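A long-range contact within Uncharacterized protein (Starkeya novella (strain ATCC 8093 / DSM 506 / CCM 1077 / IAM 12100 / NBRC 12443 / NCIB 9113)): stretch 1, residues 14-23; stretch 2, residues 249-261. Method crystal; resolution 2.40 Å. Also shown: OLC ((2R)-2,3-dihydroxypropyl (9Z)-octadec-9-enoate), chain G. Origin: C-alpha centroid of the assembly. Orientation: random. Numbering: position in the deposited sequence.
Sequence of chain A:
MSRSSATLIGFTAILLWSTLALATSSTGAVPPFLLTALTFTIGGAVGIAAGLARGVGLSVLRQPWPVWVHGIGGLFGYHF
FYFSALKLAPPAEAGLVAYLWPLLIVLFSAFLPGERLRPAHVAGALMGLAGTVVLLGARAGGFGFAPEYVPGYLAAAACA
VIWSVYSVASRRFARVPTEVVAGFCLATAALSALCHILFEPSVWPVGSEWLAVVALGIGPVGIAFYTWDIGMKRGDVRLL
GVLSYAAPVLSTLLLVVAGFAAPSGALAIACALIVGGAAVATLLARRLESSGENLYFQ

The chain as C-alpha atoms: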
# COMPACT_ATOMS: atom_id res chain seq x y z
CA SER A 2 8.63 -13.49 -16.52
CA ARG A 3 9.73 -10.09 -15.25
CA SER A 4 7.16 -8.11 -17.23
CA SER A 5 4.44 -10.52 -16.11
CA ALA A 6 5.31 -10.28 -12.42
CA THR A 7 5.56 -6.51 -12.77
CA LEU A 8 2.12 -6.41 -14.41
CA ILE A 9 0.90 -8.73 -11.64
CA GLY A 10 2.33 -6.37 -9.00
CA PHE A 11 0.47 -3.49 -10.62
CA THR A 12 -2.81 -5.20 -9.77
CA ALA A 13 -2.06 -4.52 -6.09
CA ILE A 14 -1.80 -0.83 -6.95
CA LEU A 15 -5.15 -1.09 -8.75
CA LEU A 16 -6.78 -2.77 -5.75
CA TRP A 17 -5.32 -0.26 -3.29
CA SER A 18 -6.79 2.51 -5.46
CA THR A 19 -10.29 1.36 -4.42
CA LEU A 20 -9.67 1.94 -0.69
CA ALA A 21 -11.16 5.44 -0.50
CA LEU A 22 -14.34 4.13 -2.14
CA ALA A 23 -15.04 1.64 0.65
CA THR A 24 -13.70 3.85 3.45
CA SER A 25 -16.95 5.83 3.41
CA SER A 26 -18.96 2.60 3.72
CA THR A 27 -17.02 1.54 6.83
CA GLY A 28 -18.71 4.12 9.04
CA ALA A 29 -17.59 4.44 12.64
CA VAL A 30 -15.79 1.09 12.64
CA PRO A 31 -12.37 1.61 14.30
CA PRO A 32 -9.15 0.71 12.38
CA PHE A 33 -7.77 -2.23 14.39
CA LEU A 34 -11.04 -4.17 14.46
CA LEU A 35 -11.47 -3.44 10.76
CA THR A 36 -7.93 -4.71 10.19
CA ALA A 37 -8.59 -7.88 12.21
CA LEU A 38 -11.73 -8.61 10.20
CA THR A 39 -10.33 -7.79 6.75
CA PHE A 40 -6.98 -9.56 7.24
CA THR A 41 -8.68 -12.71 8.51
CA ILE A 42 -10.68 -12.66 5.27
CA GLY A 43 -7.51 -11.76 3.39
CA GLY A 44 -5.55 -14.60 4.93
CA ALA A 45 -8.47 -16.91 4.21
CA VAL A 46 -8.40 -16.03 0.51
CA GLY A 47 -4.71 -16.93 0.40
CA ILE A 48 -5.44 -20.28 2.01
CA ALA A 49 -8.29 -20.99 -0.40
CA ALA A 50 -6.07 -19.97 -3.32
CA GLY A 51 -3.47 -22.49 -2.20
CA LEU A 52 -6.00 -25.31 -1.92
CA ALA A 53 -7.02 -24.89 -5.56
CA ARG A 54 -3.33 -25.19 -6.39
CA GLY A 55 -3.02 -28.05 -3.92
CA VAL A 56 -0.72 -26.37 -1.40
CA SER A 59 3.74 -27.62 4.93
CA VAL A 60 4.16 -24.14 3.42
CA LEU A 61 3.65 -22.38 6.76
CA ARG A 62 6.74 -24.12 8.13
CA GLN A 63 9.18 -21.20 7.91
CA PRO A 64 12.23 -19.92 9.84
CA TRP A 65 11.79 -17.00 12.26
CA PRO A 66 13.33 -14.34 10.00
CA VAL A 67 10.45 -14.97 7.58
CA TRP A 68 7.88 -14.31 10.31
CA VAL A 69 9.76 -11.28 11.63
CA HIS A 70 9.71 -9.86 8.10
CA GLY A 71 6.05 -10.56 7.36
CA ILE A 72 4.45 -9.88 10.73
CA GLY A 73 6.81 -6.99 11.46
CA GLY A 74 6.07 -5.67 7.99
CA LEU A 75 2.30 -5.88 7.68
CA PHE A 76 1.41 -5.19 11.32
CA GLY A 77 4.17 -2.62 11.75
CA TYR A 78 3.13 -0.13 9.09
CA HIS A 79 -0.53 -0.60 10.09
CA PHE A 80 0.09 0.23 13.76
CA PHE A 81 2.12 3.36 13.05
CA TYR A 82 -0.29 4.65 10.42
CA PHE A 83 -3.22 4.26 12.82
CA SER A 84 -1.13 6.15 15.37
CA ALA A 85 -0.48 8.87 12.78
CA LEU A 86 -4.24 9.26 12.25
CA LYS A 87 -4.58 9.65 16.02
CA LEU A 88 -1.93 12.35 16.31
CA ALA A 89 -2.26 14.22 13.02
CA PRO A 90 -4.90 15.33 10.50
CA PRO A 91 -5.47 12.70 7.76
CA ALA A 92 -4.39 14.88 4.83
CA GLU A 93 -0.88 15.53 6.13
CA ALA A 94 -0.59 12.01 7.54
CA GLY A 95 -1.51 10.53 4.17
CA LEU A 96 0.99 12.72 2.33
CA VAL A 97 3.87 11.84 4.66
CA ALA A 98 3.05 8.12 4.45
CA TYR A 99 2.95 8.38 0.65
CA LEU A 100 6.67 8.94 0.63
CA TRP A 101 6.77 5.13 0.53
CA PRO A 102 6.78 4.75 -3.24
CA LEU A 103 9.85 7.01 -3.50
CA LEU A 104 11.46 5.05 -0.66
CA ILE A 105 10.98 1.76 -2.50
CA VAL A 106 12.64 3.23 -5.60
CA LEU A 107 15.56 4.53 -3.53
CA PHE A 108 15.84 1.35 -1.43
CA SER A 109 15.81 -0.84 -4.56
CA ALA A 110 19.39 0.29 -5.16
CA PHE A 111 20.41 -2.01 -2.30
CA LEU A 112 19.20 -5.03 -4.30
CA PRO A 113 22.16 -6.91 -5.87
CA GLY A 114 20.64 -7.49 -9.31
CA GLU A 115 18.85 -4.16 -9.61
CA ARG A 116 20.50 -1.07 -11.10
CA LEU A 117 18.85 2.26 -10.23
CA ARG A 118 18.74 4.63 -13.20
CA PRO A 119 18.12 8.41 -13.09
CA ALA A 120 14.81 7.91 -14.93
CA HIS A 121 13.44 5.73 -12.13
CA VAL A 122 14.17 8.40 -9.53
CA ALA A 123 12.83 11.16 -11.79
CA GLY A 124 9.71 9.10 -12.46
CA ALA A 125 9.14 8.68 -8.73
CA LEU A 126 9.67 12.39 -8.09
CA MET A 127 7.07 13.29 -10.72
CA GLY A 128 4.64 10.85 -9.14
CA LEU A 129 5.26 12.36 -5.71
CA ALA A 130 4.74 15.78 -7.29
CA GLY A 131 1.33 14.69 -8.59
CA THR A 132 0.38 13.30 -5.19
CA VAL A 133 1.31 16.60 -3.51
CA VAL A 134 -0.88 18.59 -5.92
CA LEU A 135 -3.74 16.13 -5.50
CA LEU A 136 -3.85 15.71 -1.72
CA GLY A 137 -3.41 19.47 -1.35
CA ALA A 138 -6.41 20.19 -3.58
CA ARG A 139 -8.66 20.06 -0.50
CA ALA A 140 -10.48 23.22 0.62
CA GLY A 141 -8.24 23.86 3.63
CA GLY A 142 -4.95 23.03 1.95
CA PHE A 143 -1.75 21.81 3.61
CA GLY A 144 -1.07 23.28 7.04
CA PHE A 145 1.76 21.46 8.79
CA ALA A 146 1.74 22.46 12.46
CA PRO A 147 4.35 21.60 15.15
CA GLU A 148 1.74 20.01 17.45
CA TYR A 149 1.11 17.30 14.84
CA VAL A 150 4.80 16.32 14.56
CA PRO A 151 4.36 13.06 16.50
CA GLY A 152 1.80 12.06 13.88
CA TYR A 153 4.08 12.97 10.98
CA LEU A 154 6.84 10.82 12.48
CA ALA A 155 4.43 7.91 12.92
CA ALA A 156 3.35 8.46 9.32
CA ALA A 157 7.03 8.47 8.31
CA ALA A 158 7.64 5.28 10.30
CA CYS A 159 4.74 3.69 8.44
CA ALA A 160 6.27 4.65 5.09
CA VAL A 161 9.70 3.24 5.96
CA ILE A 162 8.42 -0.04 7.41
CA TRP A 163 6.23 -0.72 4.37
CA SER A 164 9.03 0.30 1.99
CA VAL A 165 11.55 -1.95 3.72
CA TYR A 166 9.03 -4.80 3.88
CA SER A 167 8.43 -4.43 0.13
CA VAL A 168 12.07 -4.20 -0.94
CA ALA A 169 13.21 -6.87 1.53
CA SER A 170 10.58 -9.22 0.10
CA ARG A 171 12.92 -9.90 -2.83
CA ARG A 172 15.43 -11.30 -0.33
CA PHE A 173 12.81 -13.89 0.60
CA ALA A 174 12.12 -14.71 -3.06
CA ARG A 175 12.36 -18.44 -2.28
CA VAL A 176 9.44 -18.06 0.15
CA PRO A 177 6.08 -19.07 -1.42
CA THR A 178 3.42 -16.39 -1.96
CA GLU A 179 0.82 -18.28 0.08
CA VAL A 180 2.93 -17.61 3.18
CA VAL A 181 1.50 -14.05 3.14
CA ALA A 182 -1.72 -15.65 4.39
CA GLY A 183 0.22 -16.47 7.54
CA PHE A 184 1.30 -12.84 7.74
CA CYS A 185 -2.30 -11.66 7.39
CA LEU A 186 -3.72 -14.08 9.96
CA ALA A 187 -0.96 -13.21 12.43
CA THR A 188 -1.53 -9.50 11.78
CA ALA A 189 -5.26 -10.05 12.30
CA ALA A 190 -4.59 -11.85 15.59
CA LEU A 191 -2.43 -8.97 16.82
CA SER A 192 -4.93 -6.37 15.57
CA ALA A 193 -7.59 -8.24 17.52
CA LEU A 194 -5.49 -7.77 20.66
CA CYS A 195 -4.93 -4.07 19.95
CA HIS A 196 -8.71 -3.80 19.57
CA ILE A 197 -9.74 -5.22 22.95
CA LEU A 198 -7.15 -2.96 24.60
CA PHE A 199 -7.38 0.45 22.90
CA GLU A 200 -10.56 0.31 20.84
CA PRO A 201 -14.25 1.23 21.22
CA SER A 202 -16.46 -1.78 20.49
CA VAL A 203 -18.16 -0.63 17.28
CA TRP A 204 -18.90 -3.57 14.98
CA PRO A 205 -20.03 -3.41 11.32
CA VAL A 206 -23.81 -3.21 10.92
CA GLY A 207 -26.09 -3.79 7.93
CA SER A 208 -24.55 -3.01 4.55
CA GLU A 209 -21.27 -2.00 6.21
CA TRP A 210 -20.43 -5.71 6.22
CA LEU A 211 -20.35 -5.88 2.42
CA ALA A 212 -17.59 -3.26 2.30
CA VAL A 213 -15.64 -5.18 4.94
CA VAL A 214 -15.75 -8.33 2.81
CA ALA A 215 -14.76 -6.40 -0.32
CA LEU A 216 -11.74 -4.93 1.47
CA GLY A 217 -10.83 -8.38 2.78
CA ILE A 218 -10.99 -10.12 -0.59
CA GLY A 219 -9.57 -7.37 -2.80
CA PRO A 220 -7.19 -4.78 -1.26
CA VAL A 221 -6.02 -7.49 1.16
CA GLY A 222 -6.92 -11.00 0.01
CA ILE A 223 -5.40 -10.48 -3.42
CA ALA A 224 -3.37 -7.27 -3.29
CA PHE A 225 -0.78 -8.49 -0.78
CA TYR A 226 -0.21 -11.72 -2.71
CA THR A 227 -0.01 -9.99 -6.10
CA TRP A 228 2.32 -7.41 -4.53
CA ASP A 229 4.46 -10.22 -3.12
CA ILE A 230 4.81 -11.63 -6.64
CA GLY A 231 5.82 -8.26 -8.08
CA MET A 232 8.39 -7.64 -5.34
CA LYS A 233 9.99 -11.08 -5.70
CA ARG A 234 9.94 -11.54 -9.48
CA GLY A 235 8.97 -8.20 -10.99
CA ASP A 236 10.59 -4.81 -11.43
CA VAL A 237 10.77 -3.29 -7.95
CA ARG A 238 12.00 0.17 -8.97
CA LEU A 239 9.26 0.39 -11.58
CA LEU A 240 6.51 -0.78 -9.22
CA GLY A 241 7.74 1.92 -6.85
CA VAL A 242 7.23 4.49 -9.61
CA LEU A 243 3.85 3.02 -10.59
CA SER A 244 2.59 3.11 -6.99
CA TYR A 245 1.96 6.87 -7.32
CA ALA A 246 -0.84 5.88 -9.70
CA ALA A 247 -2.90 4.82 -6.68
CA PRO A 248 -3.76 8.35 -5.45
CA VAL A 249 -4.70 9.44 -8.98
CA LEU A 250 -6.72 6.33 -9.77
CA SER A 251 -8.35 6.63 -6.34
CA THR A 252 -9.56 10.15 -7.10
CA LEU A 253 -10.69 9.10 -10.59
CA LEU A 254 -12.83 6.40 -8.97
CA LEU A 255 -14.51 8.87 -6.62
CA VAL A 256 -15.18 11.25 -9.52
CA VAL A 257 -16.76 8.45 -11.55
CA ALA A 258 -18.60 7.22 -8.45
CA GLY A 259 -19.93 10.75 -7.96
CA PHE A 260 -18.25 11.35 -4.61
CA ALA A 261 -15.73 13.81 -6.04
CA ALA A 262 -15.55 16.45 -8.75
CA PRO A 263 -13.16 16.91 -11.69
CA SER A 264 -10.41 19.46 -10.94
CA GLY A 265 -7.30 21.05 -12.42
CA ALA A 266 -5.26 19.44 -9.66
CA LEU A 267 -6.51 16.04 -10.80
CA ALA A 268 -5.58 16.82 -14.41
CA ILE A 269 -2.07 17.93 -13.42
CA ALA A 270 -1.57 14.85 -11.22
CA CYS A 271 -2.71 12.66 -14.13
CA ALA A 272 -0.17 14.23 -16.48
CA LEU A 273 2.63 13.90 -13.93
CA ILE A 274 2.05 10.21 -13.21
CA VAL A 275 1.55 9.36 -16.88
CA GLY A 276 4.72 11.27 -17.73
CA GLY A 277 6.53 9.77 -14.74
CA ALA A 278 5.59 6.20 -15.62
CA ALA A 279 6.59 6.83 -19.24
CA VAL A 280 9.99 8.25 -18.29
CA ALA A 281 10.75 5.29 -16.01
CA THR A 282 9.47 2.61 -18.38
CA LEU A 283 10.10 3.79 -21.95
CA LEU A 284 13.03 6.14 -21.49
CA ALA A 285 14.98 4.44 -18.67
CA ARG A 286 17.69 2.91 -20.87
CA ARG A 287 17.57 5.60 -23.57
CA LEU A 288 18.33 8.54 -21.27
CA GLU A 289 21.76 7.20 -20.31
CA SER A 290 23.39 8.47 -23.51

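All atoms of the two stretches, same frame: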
# COMPACT_ATOMS: atom_id res chain seq x y z
N ILE A 14 -1.63 -2.28 -6.87
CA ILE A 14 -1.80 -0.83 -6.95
C ILE A 14 -3.22 -0.48 -7.40
O ILE A 14 -3.80 0.49 -6.92
CB ILE A 14 -0.77 -0.22 -7.92
CG1 ILE A 14 0.65 -0.55 -7.45
CG2 ILE A 14 -0.97 1.28 -8.04
CD1 ILE A 14 1.73 -0.26 -8.48
N LEU A 15 -3.77 -1.27 -8.31
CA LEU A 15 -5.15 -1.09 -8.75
C LEU A 15 -6.13 -1.35 -7.61
O LEU A 15 -7.07 -0.59 -7.42
CB LEU A 15 -5.47 -2.01 -9.93
CG LEU A 15 -4.74 -1.71 -11.24
CD1 LEU A 15 -5.10 -2.74 -12.30
CD2 LEU A 15 -5.05 -0.30 -11.72
N LEU A 16 -5.89 -2.41 -6.85
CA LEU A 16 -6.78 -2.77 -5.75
C LEU A 16 -6.69 -1.78 -4.60
O LEU A 16 -7.70 -1.48 -3.95
CB LEU A 16 -6.48 -4.19 -5.26
CG LEU A 16 -6.93 -5.33 -6.19
CD1 LEU A 16 -6.34 -6.66 -5.75
CD2 LEU A 16 -8.45 -5.42 -6.24
N TRP A 17 -5.50 -1.25 -4.34
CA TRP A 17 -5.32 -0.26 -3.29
C TRP A 17 -5.93 1.09 -3.67
O TRP A 17 -6.20 1.93 -2.81
CB TRP A 17 -3.84 -0.10 -2.94
CG TRP A 17 -3.26 -1.32 -2.30
CD1 TRP A 17 -3.92 -2.24 -1.54
CD2 TRP A 17 -1.90 -1.78 -2.39
NE1 TRP A 17 -3.06 -3.23 -1.13
CE2 TRP A 17 -1.82 -2.97 -1.64
CE3 TRP A 17 -0.75 -1.29 -3.02
CZ2 TRP A 17 -0.62 -3.69 -1.51
CZ3 TRP A 17 0.43 -2.00 -2.88
CH2 TRP A 17 0.48 -3.18 -2.14
N SER A 18 -6.16 1.29 -4.97
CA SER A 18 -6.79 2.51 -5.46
C SER A 18 -8.27 2.57 -5.06
O SER A 18 -8.86 3.65 -5.04
CB SER A 18 -6.66 2.61 -6.98
OG SER A 18 -5.30 2.59 -7.39
N THR A 19 -8.86 1.42 -4.75
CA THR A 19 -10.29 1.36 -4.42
C THR A 19 -10.58 1.59 -2.94
O THR A 19 -11.74 1.58 -2.52
CB THR A 19 -10.92 0.00 -4.83
OG1 THR A 19 -10.45 -1.03 -3.95
CG2 THR A 19 -10.58 -0.35 -6.27
N LEU A 20 -9.53 1.80 -2.14
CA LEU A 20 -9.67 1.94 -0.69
C LEU A 20 -10.59 3.08 -0.27
O LEU A 20 -11.45 2.90 0.59
CB LEU A 20 -8.30 2.14 -0.05
CG LEU A 20 -7.44 0.89 0.10
CD1 LEU A 20 -6.09 1.22 0.70
CD2 LEU A 20 -8.17 -0.15 0.93
N ALA A 21 -10.40 4.25 -0.87
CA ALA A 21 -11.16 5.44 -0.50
C ALA A 21 -12.65 5.27 -0.81
O ALA A 21 -13.50 5.92 -0.20
CB ALA A 21 -10.62 6.66 -1.22
N LEU A 22 -12.96 4.38 -1.75
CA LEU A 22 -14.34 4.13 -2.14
C LEU A 22 -15.10 3.37 -1.06
O LEU A 22 -16.29 3.61 -0.85
CB LEU A 22 -14.38 3.35 -3.46
CG LEU A 22 -15.29 3.88 -4.57
CD1 LEU A 22 -15.24 2.95 -5.78
CD2 LEU A 22 -16.73 4.04 -4.08
N ALA A 23 -14.41 2.47 -0.37
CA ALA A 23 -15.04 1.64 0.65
C ALA A 23 -14.83 2.20 2.05
O ALA A 23 -15.44 1.73 3.01
CB ALA A 23 -14.50 0.21 0.57
N VAL A 249 -4.01 8.91 -7.81
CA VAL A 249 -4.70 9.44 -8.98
C VAL A 249 -5.88 8.57 -9.37
O VAL A 249 -6.98 9.07 -9.61
CB VAL A 249 -3.74 9.55 -10.19
CG1 VAL A 249 -4.51 9.97 -11.44
CG2 VAL A 249 -2.63 10.54 -9.90
N LEU A 250 -5.66 7.26 -9.44
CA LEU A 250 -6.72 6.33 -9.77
C LEU A 250 -7.81 6.36 -8.70
O LEU A 250 -9.00 6.24 -9.01
CB LEU A 250 -6.16 4.91 -9.93
CG LEU A 250 -5.34 4.66 -11.20
CD1 LEU A 250 -4.68 3.29 -11.16
CD2 LEU A 250 -6.21 4.80 -12.44
N SER A 251 -7.41 6.55 -7.45
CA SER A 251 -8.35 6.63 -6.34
C SER A 251 -9.31 7.80 -6.53
O SER A 251 -10.52 7.65 -6.38
CB SER A 251 -7.61 6.77 -5.01
OG SER A 251 -8.50 6.78 -3.91
N THR A 252 -8.76 8.96 -6.87
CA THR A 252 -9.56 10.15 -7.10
C THR A 252 -10.45 9.99 -8.33
O THR A 252 -11.60 10.42 -8.33
CB THR A 252 -8.68 11.40 -7.27
OG1 THR A 252 -7.81 11.53 -6.13
CG2 THR A 252 -9.53 12.65 -7.40
N LEU A 253 -9.91 9.38 -9.38
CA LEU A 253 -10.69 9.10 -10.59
C LEU A 253 -11.90 8.22 -10.29
O LEU A 253 -12.96 8.38 -10.89
CB LEU A 253 -9.81 8.44 -11.66
CG LEU A 253 -8.78 9.31 -12.39
CD1 LEU A 253 -7.90 8.46 -13.30
CD2 LEU A 253 -9.48 10.40 -13.20
N LEU A 254 -11.74 7.29 -9.35
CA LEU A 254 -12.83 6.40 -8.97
C LEU A 254 -13.94 7.17 -8.28
O LEU A 254 -15.12 6.98 -8.58
CB LEU A 254 -12.33 5.27 -8.07
CG LEU A 254 -11.69 4.07 -8.76
CD1 LEU A 254 -11.21 3.06 -7.73
CD2 LEU A 254 -12.68 3.42 -9.72
N LEU A 255 -13.56 8.04 -7.35
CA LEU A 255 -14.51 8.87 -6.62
C LEU A 255 -15.26 9.82 -7.56
O LEU A 255 -16.45 10.06 -7.38
CB LEU A 255 -13.80 9.66 -5.53
CG LEU A 255 -13.10 8.84 -4.44
CD1 LEU A 255 -12.44 9.75 -3.43
CD2 LEU A 255 -14.09 7.91 -3.77
N VAL A 256 -14.55 10.36 -8.55
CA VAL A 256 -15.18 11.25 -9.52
C VAL A 256 -16.21 10.50 -10.35
O VAL A 256 -17.32 10.98 -10.57
CB VAL A 256 -14.14 11.90 -10.47
CG1 VAL A 256 -14.83 12.69 -11.57
CG2 VAL A 256 -13.20 12.80 -9.68
N VAL A 257 -15.85 9.30 -10.79
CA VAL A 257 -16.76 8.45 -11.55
C VAL A 257 -17.90 7.95 -10.65
O VAL A 257 -19.04 7.85 -11.09
CB VAL A 257 -16.02 7.24 -12.18
CG1 VAL A 257 -17.00 6.24 -12.76
CG2 VAL A 257 -15.04 7.72 -13.24
N ALA A 258 -17.58 7.67 -9.39
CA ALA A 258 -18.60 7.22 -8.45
C ALA A 258 -19.57 8.35 -8.10
O ALA A 258 -20.71 8.10 -7.71
CB ALA A 258 -17.96 6.66 -7.19
N GLY A 259 -19.10 9.58 -8.24
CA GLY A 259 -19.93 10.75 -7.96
C GLY A 259 -19.65 11.36 -6.60
O GLY A 259 -20.36 12.26 -6.16
N PHE A 260 -18.61 10.87 -5.94
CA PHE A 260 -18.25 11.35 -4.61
C PHE A 260 -17.26 12.51 -4.67
O PHE A 260 -17.02 13.19 -3.68
CB PHE A 260 -17.65 10.22 -3.78
CG PHE A 260 -18.64 9.15 -3.41
CD1 PHE A 260 -20.00 9.42 -3.38
CD2 PHE A 260 -18.21 7.87 -3.09
CE1 PHE A 260 -20.91 8.44 -3.03
CE2 PHE A 260 -19.11 6.88 -2.75
CZ PHE A 260 -20.46 7.17 -2.72
N ALA A 261 -16.69 12.73 -5.85
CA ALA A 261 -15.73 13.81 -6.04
C ALA A 261 -15.96 14.49 -7.38
O ALA A 261 -16.66 13.96 -8.24
CB ALA A 261 -14.31 13.28 -5.96
C10 OLC G . 0.31 0.45 0.94
C9 OLC G . -0.67 -0.64 0.67
C11 OLC G . 0.56 0.85 2.35
C8 OLC G . -1.40 -1.29 1.79
C16 OLC G . -1.82 5.29 2.77
C12 OLC G . 0.94 2.30 2.40
C7 OLC G . -2.79 -0.75 1.90
C15 OLC G . -1.17 4.58 3.91
C13 OLC G . 0.56 2.86 3.72
C6 OLC G . -3.51 -1.45 3.00
C14 OLC G . 0.26 4.32 3.58
C5 OLC G . -3.97 -0.45 4.01
C4 OLC G . -5.02 -1.05 4.88
C3 OLC G . -5.62 0.00 5.75
C2 OLC G . -6.80 -0.56 6.47

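Stretch 1 begins as the last part of a helix, passes through a type I beta turn from W17 to L20, and resumes as helix from L20 onward. Stretch 2 is helical from V249 to A258. The two pack closest near S18 and S251, whose CA atoms lie 4.5 Å apart. Farther along, the CA atoms of L22 and L255 are 6.5 Å apart. The contact buries 482 Å² in total, counting both sides.

S18 O is 3.3 Å from S251 CA, with an angle of 135° at the hydrogen, a CA-H...O contact. S251 OG donates a weak hydrogen bond to S18 O, also at 3.3 Å. This is the only hydrogen bond between the stretches. L254 CD1 also approaches S18 O, at 3.6 Å.

The CA atoms of the two serines are close, which leaves little room for a side chain, and both hydroxyls donate a hydrogen bond. S18 points its CA-to-CB bond toward stretch 2, and S18 OG comes to 3.5 Å from L250 CB. In the m rotamer S18 OG donates to I14 O at 2.6 Å, so its hydroxyl is satisfied within its own stretch. S251 is t. A21 is also small, and its CB sits 3.4 Å from S251 OG and 4.2 Å from L255 CD1.

Leucines and other apolar groups make up the rest. L15 CD2 meets L250 CD1 at 3.7 Å. The CA-to-CB bond of T19 points away, yet T19 CG2 lies 3.8 Å from L254 CD1. T19 OG1 donates to L16 O at 2.8 Å, so its polar end is satisfied locally.

L22 has the largest covered area of any residue in the contact. Its CA-to-CB bond points sideways, but its end comes nearer to stretch 2. Its chi1 of -131° lies between the usual wells. L22 CG is 4.3 Å from L255 CD2, and L22 CD1 is 4.4 Å from L254 CB. L22 CD2 reaches A258 CB at 4.2 Å and F260 CE2 at 3.9 Å, approaching the ring obliquely.

G259 leaves the helix with a phi of 100°. A CB there would be jammed against the carbonyl oxygen of A258, which by itself calls for glycine. F260 follows, with its CA-to-CB bond toward stretch 1. F260 N donates to L255 O at 2.7 Å, tying the chain after the helix back to its last turn.

W17 takes no part in the contact. One face of its ring is covered by the OLC chain, with W17 CE2 3.5 Å from OLC C9.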